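PDB 2A22: vacuolar protein sorting 29 from Cryptosporidium parvum, which probably takes part in endosomal protein sorting and transport as the VPS29 component of the retromer complex, built on a calcineurin-like phosphoesterase fold. Local coordinates for residues I56-C61 against V107-G112; E113-L118 against R139-I144; P126-G131 against L145-T150. All coordinates share one frame; numbering follows the deposited sequence.

Contact 1 (I56-C61 against V107-G112)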
# COMPACT_ATOMS: atom_id res chain seq x y z
N ILE A 56 2.36 1.54 14.33
CA ILE A 56 1.54 1.17 13.17
C ILE A 56 0.33 0.40 13.67
O ILE A 56 0.49 -0.66 14.30
CB ILE A 56 2.33 0.33 12.16
CG1 ILE A 56 3.45 1.16 11.53
CG2 ILE A 56 1.38 -0.26 11.09
CD1 ILE A 56 4.51 0.31 10.85
N ASN A 57 -0.88 0.92 13.42
CA ASN A 57 -2.10 0.24 13.84
C ASN A 57 -3.02 -0.14 12.67
O ASN A 57 -4.12 -0.64 12.88
CB ASN A 57 -2.85 1.02 14.95
CG ASN A 57 -3.45 2.31 14.44
OD1 ASN A 57 -2.93 2.91 13.51
ND2 ASN A 57 -4.58 2.71 15.01
N TYR A 58 -2.54 0.11 11.44
CA TYR A 58 -3.21 -0.31 10.20
C TYR A 58 -2.19 -0.59 9.11
O TYR A 58 -1.20 0.12 8.99
CB TYR A 58 -4.16 0.75 9.66
CG TYR A 58 -5.47 0.89 10.40
CD1 TYR A 58 -5.56 1.73 11.53
CD2 TYR A 58 -6.62 0.22 9.96
CE1 TYR A 58 -6.78 1.89 12.23
CE2 TYR A 58 -7.84 0.36 10.65
CZ TYR A 58 -7.90 1.20 11.78
OH TYR A 58 -9.09 1.35 12.47
N VAL A 59 -2.44 -1.63 8.32
CA VAL A 59 -1.64 -1.96 7.17
C VAL A 59 -2.63 -2.09 6.04
O VAL A 59 -3.58 -2.82 6.16
CB VAL A 59 -0.90 -3.32 7.32
CG1 VAL A 59 -0.14 -3.70 6.01
CG2 VAL A 59 0.05 -3.30 8.49
N LEU A 60 -2.42 -1.32 4.96
CA LEU A 60 -3.18 -1.48 3.72
C LEU A 60 -2.26 -1.93 2.60
O LEU A 60 -1.41 -1.19 2.11
CB LEU A 60 -3.92 -0.20 3.34
CG LEU A 60 -4.74 0.45 4.47
CD1 LEU A 60 -5.30 1.80 3.99
CD2 LEU A 60 -5.83 -0.48 4.96
N CYS A 61 -2.41 -3.18 2.22
CA CYS A 61 -1.46 -3.80 1.30
C CYS A 61 -2.07 -3.94 -0.07
O CYS A 61 -3.15 -4.51 -0.22
CB CYS A 61 -1.03 -5.17 1.83
SG CYS A 61 0.05 -6.04 0.67
N VAL A 107 -11.10 -3.17 -1.07
CA VAL A 107 -11.43 -2.96 0.34
C VAL A 107 -11.70 -1.46 0.49
O VAL A 107 -11.05 -0.63 -0.18
CB VAL A 107 -10.21 -3.40 1.23
CG1 VAL A 107 -10.07 -2.59 2.51
CG2 VAL A 107 -10.25 -4.90 1.52
N VAL A 108 -12.68 -1.11 1.32
CA VAL A 108 -12.88 0.29 1.73
C VAL A 108 -12.95 0.25 3.22
O VAL A 108 -13.70 -0.53 3.80
CB VAL A 108 -14.16 0.89 1.15
CG1 VAL A 108 -14.32 2.37 1.60
CG2 VAL A 108 -14.13 0.80 -0.35
N VAL A 109 -12.10 1.05 3.86
CA VAL A 109 -11.99 0.97 5.32
C VAL A 109 -12.01 2.36 5.90
O VAL A 109 -11.39 3.29 5.35
CB VAL A 109 -10.74 0.12 5.78
CG1 VAL A 109 -9.51 0.60 5.13
CG2 VAL A 109 -10.58 0.14 7.29
N GLN A 110 -12.78 2.52 6.98
CA GLN A 110 -12.90 3.82 7.65
C GLN A 110 -11.77 3.89 8.66
O GLN A 110 -11.70 3.07 9.56
CB GLN A 110 -14.28 3.94 8.33
CG GLN A 110 -14.56 5.26 9.06
CD GLN A 110 -14.79 6.42 8.11
OE1 GLN A 110 -14.36 7.54 8.37
NE2 GLN A 110 -15.45 6.16 7.00
N ILE A 111 -10.85 4.83 8.48
CA ILE A 111 -9.80 5.07 9.47
C ILE A 111 -9.89 6.53 9.92
O ILE A 111 -9.68 7.44 9.11
CB ILE A 111 -8.37 4.70 8.95
CG1 ILE A 111 -8.36 3.29 8.34
CG2 ILE A 111 -7.32 4.83 10.07
CD1 ILE A 111 -6.97 2.82 7.83
N GLY A 112 -10.26 6.74 11.18
CA GLY A 112 -10.56 8.07 11.70
C GLY A 112 -11.56 8.81 10.82
O GLY A 112 -12.67 8.32 10.57
O HOH W 1 -11.89 0.74 10.59
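The contact lies between the two sheets of the alpha-beta-beta-alpha sandwich of the calcineurin-like phosphoesterase fold, where Y58 and L60 meet V109 and I111. Strands 58-61 and 107-111 face each other with axes 10.0 Å apart and directions 159° apart. No direct hydrogen bond joins them. I111 lies over one face of the Y58 ring. Its CD1 makes a CH-pi contact, 3.7 Å from the centroid of the Y58 ring and offset toward the rim. I111 CG1 stands anti to the carbonyl carbon (chi1 -50°). This torsion lays both branches on the ring: I111 CD1 is 3.4 Å from Y58 CD2 and I111 CG2 is 3.7 Å from Y58 CE1. V109 CG2 approaches the same ring obliquely. The other methyl, V109 CG1, lies 3.8 Å from L60 CD2, so V109 touches both inward residues of 58-61. The outer end of the contact is polar. A water donates to Q110 O at 2.6 Å and has a weak, long link to Y58 OH. Strand 26-31 runs beside 58-61, and V28 touches both Y58 and L60. L60 also packs on I116 and L118 of strand 114-119, while helix 68-77 covers V59 from behind.

Contact 2 (E113-L118 against R139-I144)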
# COMPACT_ATOMS: atom_id res chain seq x y z
N GLU A 113 -11.18 9.98 10.33
CA GLU A 113 -12.08 10.78 9.52
C GLU A 113 -12.08 10.35 8.06
O GLU A 113 -12.80 10.94 7.27
CB GLU A 113 -11.73 12.28 9.60
CG GLU A 113 -11.77 12.86 11.01
CD GLU A 113 -13.09 12.56 11.68
OE1 GLU A 113 -14.12 12.99 11.17
OE2 GLU A 113 -13.10 11.90 12.73
N PHE A 114 -11.26 9.36 7.69
CA PHE A 114 -11.08 9.05 6.26
C PHE A 114 -11.57 7.68 5.83
O PHE A 114 -11.31 6.68 6.49
CB PHE A 114 -9.61 9.28 5.85
CG PHE A 114 -9.15 10.67 6.11
CD1 PHE A 114 -9.36 11.67 5.15
CD2 PHE A 114 -8.61 11.02 7.36
CE1 PHE A 114 -8.98 13.00 5.41
CE2 PHE A 114 -8.24 12.33 7.64
CZ PHE A 114 -8.43 13.33 6.66
N LYS A 115 -12.30 7.66 4.72
CA LYS A 115 -12.71 6.43 4.04
C LYS A 115 -11.59 6.16 3.05
O LYS A 115 -11.27 7.00 2.19
CB LYS A 115 -14.02 6.68 3.29
CG LYS A 115 -15.09 5.62 3.42
CD LYS A 115 -16.46 6.21 3.00
CE LYS A 115 -17.40 5.15 2.36
NZ LYS A 115 -18.53 5.78 1.56
N ILE A 116 -10.98 4.99 3.16
CA ILE A 116 -9.84 4.67 2.33
C ILE A 116 -10.12 3.47 1.41
O ILE A 116 -10.45 2.37 1.89
CB ILE A 116 -8.58 4.47 3.19
CG1 ILE A 116 -8.51 5.61 4.24
CG2 ILE A 116 -7.32 4.37 2.30
CD1 ILE A 116 -7.19 5.74 5.02
N GLY A 117 -9.97 3.70 0.11
CA GLY A 117 -10.12 2.63 -0.88
C GLY A 117 -8.77 1.98 -1.15
O GLY A 117 -7.75 2.68 -1.22
N LEU A 118 -8.78 0.66 -1.30
CA LEU A 118 -7.57 -0.15 -1.52
C LEU A 118 -7.83 -1.19 -2.63
O LEU A 118 -8.80 -1.96 -2.55
CB LEU A 118 -7.20 -0.90 -0.25
CG LEU A 118 -6.02 -1.87 -0.36
CD1 LEU A 118 -4.72 -1.08 -0.52
CD2 LEU A 118 -6.00 -2.75 0.91
N ARG A 139 -16.33 5.47 -7.55
CA ARG A 139 -16.99 4.18 -7.46
C ARG A 139 -16.94 3.65 -6.05
O ARG A 139 -17.98 3.22 -5.50
CB ARG A 139 -16.38 3.17 -8.43
CG ARG A 139 -16.63 1.73 -8.01
CD ARG A 139 -17.29 0.90 -9.10
NE ARG A 139 -16.64 1.09 -10.39
CZ ARG A 139 -16.42 0.12 -11.27
NH1 ARG A 139 -16.78 -1.15 -11.00
NH2 ARG A 139 -15.82 0.42 -12.42
N LEU A 140 -15.74 3.64 -5.46
CA LEU A 140 -15.56 3.16 -4.10
C LEU A 140 -16.06 4.20 -3.10
O LEU A 140 -16.26 3.89 -1.93
CB LEU A 140 -14.10 2.78 -3.82
CG LEU A 140 -13.49 1.67 -4.70
CD1 LEU A 140 -12.02 1.41 -4.36
CD2 LEU A 140 -14.31 0.38 -4.59
N ASP A 141 -16.27 5.42 -3.57
CA ASP A 141 -16.76 6.50 -2.71
C ASP A 141 -15.82 6.74 -1.54
O ASP A 141 -16.25 6.80 -0.37
CB ASP A 141 -18.18 6.21 -2.20
CG ASP A 141 -18.84 7.45 -1.60
OD1 ASP A 141 -18.89 8.48 -2.31
OD2 ASP A 141 -19.29 7.41 -0.42
N CYS A 142 -14.53 6.86 -1.84
CA CYS A 142 -13.52 7.02 -0.79
C CYS A 142 -12.89 8.42 -0.81
O CYS A 142 -12.98 9.13 -1.81
CB CYS A 142 -12.48 5.89 -0.87
SG CYS A 142 -11.62 5.81 -2.43
N ASP A 143 -12.30 8.83 0.31
CA ASP A 143 -11.54 10.08 0.40
C ASP A 143 -10.10 9.91 -0.06
O ASP A 143 -9.49 10.84 -0.54
CB ASP A 143 -11.53 10.59 1.84
CG ASP A 143 -12.92 10.74 2.38
OD1 ASP A 143 -13.70 11.48 1.77
OD2 ASP A 143 -13.24 10.11 3.40
N ILE A 144 -9.55 8.71 0.14
CA ILE A 144 -8.17 8.41 -0.24
C ILE A 144 -8.19 7.07 -0.96
O ILE A 144 -8.80 6.09 -0.48
CB ILE A 144 -7.21 8.34 1.00
CG1 ILE A 144 -7.25 9.64 1.82
CG2 ILE A 144 -5.77 7.98 0.55
CD1 ILE A 144 -6.55 9.57 3.21
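D143 places its CG anti to the carbonyl carbon and beside its own backbone N (chi1 -55°), and this brings OD2 to the backbone of K115. D141 has CG anti to its backbone N (chi1 -166°), and its carboxylate meets the end of the K115 side chain. K115 N gives D143 OD2 a nearly straight bond of 2.9 Å, received on the anti side of the carboxylate. K115 NZ forms a salt bridge with D141 OD2 at 2.7 Å and also bonds to D141 O at 3.2 Å, so two acceptors of one residue hold the ammonium group. K115 O accepts from both D143 N and I144 N. The segments belong to a beta-alpha-beta unit: strand 114-119, helix 130-140 and strand 144-147. D141, with positive phi, is the C-prime residue of the Schellman motif that ends the helix. Past it the chain pairs in parallel with strand 114-119, I116 bridging I144. G117 N donates to I144 O at 2.7 Å. I116 and I144 lie side by side and point the same way, with I116 CG2 4.2 Å from I144 CB. I144 CD1 reaches the F114 ring obliquely, 4.0 Å from F114 CD1, while D143 CB sits at the edge of that ring. On the G117 side, C142 CB lies 3.5 Å from G117 N, and L140 CD1 rests near G117 CA. Strand 183-190 packs against I144 and I116.

Contact 3 (P126-G131 against L145-T150)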
# COMPACT_ATOMS: atom_id res chain seq x y z
N PRO A 126 -6.44 3.27 -18.60
CA PRO A 126 -5.07 2.72 -18.56
C PRO A 126 -4.49 2.82 -17.16
O PRO A 126 -4.95 3.64 -16.35
CB PRO A 126 -4.28 3.64 -19.49
CG PRO A 126 -5.28 4.58 -20.12
CD PRO A 126 -6.50 4.58 -19.28
N TRP A 127 -3.49 1.99 -16.88
CA TRP A 127 -2.84 1.95 -15.57
C TRP A 127 -2.32 3.31 -15.11
O TRP A 127 -1.74 4.05 -15.90
CB TRP A 127 -1.73 0.90 -15.57
CG TRP A 127 -2.25 -0.51 -15.76
CD1 TRP A 127 -3.40 -1.03 -15.23
CD2 TRP A 127 -1.64 -1.56 -16.51
NE1 TRP A 127 -3.54 -2.35 -15.60
CE2 TRP A 127 -2.47 -2.71 -16.38
CE3 TRP A 127 -0.47 -1.66 -17.28
CZ2 TRP A 127 -2.17 -3.94 -16.99
CZ3 TRP A 127 -0.17 -2.88 -17.89
CH2 TRP A 127 -1.02 -4.01 -17.73
N ASP A 128 -2.59 3.63 -13.85
CA ASP A 128 -2.20 4.88 -13.22
C ASP A 128 -2.79 6.15 -13.84
O ASP A 128 -2.34 7.25 -13.54
CB ASP A 128 -0.66 5.01 -13.14
CG ASP A 128 -0.08 4.38 -11.88
OD1 ASP A 128 -0.84 4.14 -10.91
OD2 ASP A 128 1.14 4.13 -11.85
N ASP A 129 -3.80 5.99 -14.70
CA ASP A 129 -4.42 7.17 -15.32
C ASP A 129 -5.25 7.94 -14.29
O ASP A 129 -6.22 7.39 -13.74
CB ASP A 129 -5.29 6.79 -16.53
CG ASP A 129 -5.96 8.01 -17.19
OD1 ASP A 129 -5.44 8.48 -18.22
OD2 ASP A 129 -6.98 8.50 -16.66
N PRO A 130 -4.90 9.21 -14.05
CA PRO A 130 -5.55 10.02 -13.00
C PRO A 130 -7.06 10.04 -13.15
O PRO A 130 -7.78 9.92 -12.14
CB PRO A 130 -4.97 11.42 -13.24
CG PRO A 130 -3.63 11.14 -13.82
CD PRO A 130 -3.85 9.97 -14.74
N GLY A 131 -7.52 10.14 -14.40
CA GLY A 131 -8.94 10.14 -14.72
C GLY A 131 -9.59 8.81 -14.41
O GLY A 131 -10.69 8.76 -13.87
N LEU A 145 -7.56 7.03 -2.12
CA LEU A 145 -7.46 5.77 -2.86
C LEU A 145 -6.01 5.27 -2.93
O LEU A 145 -5.10 5.98 -3.40
CB LEU A 145 -8.02 5.93 -4.27
CG LEU A 145 -7.95 4.71 -5.18
CD1 LEU A 145 -8.86 3.55 -4.68
CD2 LEU A 145 -8.32 5.08 -6.62
N VAL A 146 -5.82 4.02 -2.49
CA VAL A 146 -4.50 3.38 -2.51
C VAL A 146 -4.44 2.21 -3.52
O VAL A 146 -5.16 1.21 -3.39
CB VAL A 146 -4.13 2.88 -1.10
CG1 VAL A 146 -2.65 2.37 -1.06
CG2 VAL A 146 -4.36 4.01 -0.06
N THR A 147 -3.58 2.35 -4.52
CA THR A 147 -3.43 1.31 -5.54
C THR A 147 -1.93 1.04 -5.77
O THR A 147 -1.07 1.84 -5.38
CB THR A 147 -4.08 1.74 -6.88
OG1 THR A 147 -3.36 2.87 -7.41
CG2 THR A 147 -5.56 2.15 -6.67
N GLY A 148 -1.62 -0.10 -6.40
CA GLY A 148 -0.24 -0.45 -6.72
C GLY A 148 -0.06 -0.81 -8.18
O GLY A 148 -0.35 -0.01 -9.09
N HIS A 149 0.44 -2.03 -8.40
CA HIS A 149 0.59 -2.64 -9.71
C HIS A 149 1.72 -2.12 -10.61
O HIS A 149 2.47 -2.90 -11.19
CB HIS A 149 -0.75 -2.70 -10.50
CG HIS A 149 -0.62 -3.43 -11.79
ND1 HIS A 149 -0.40 -4.79 -11.85
CD2 HIS A 149 -0.56 -2.98 -13.07
CE1 HIS A 149 -0.26 -5.16 -13.11
NE2 HIS A 149 -0.36 -4.08 -13.87
N THR A 150 1.85 -0.81 -10.71
CA THR A 150 2.75 -0.21 -11.71
C THR A 150 4.20 0.00 -11.24
O THR A 150 5.08 0.34 -12.05
CB THR A 150 2.19 1.11 -12.15
OG1 THR A 150 2.08 1.97 -11.00
CG2 THR A 150 0.78 0.89 -12.75
O HOH W 2 -1.97 2.15 -9.54
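D128 and T150 come at each other from opposite directions and make the tight centre of this contact. T150 OG1 donates to D128 OD2 over a short 2.5 Å, from above the carboxylate plane. The T150 torsion (chi1 60°) sets OG1 between the backbone N and the carbonyl carbon. It leaves T150 CG2 to lie 3.8 Å from W127 CB. The rest of the D128 carboxylate is held less directly. D128 OD1 takes a hydrogen bond from a water at 2.7 Å. That water also donates to G148 O and accepts from T147 OG1 at 2.6 Å. It thus links the carboxylate to T147 and G148, and three groups of the protein fix it. G148, H149 and T150 fit the start of the GHxH motif of calcineurin-like phosphoesterases, where the histidines usually serve a metal centre. H149, with D87 and H120, may line such a site, vacant here. H149 ND1 bonds to H120 NE2. The other edge of the imidazole is turned to W127 in an edge-to-face pair, with planes 59° apart. H149 NE2 stands over the centre of the indole, 3.6 Å from W127 CE2. The W127 side is the solvent side: W127 is exposed, although H149 meets one face of the indole and W127 NE1 bonds to N122 O. W127 sits in a type II turn from P126 to D129, closed by D129 N donating to P126 O at 3.1 Å. D129 then takes the N-cap position of helix 130-140.

Contacts 1 and 2 adjoin: strands 106-111 and 114-119 are antiparallel neighbours, with V109 O probably bonded to I116 N. Contacts 2 and 3 share helix 130-140 and strand 144-147, and G117 O probably bonds to V146 N. All three therefore reach the same sheet. Contact 1 is mostly buried, between the sheets, and mostly apolar. Contact 2 works largely within the sheet. Its backbone bonds and buried isoleucines lie inside, while its lysine-aspartate pair lies toward the outside. Contact 3, about 18 Å from contact 1 between centres, buries H149 and T150 but leaves W127 exposed. There the chemistry turns to carboxylate, hydroxyl, imidazole and water, beside the possible metal site.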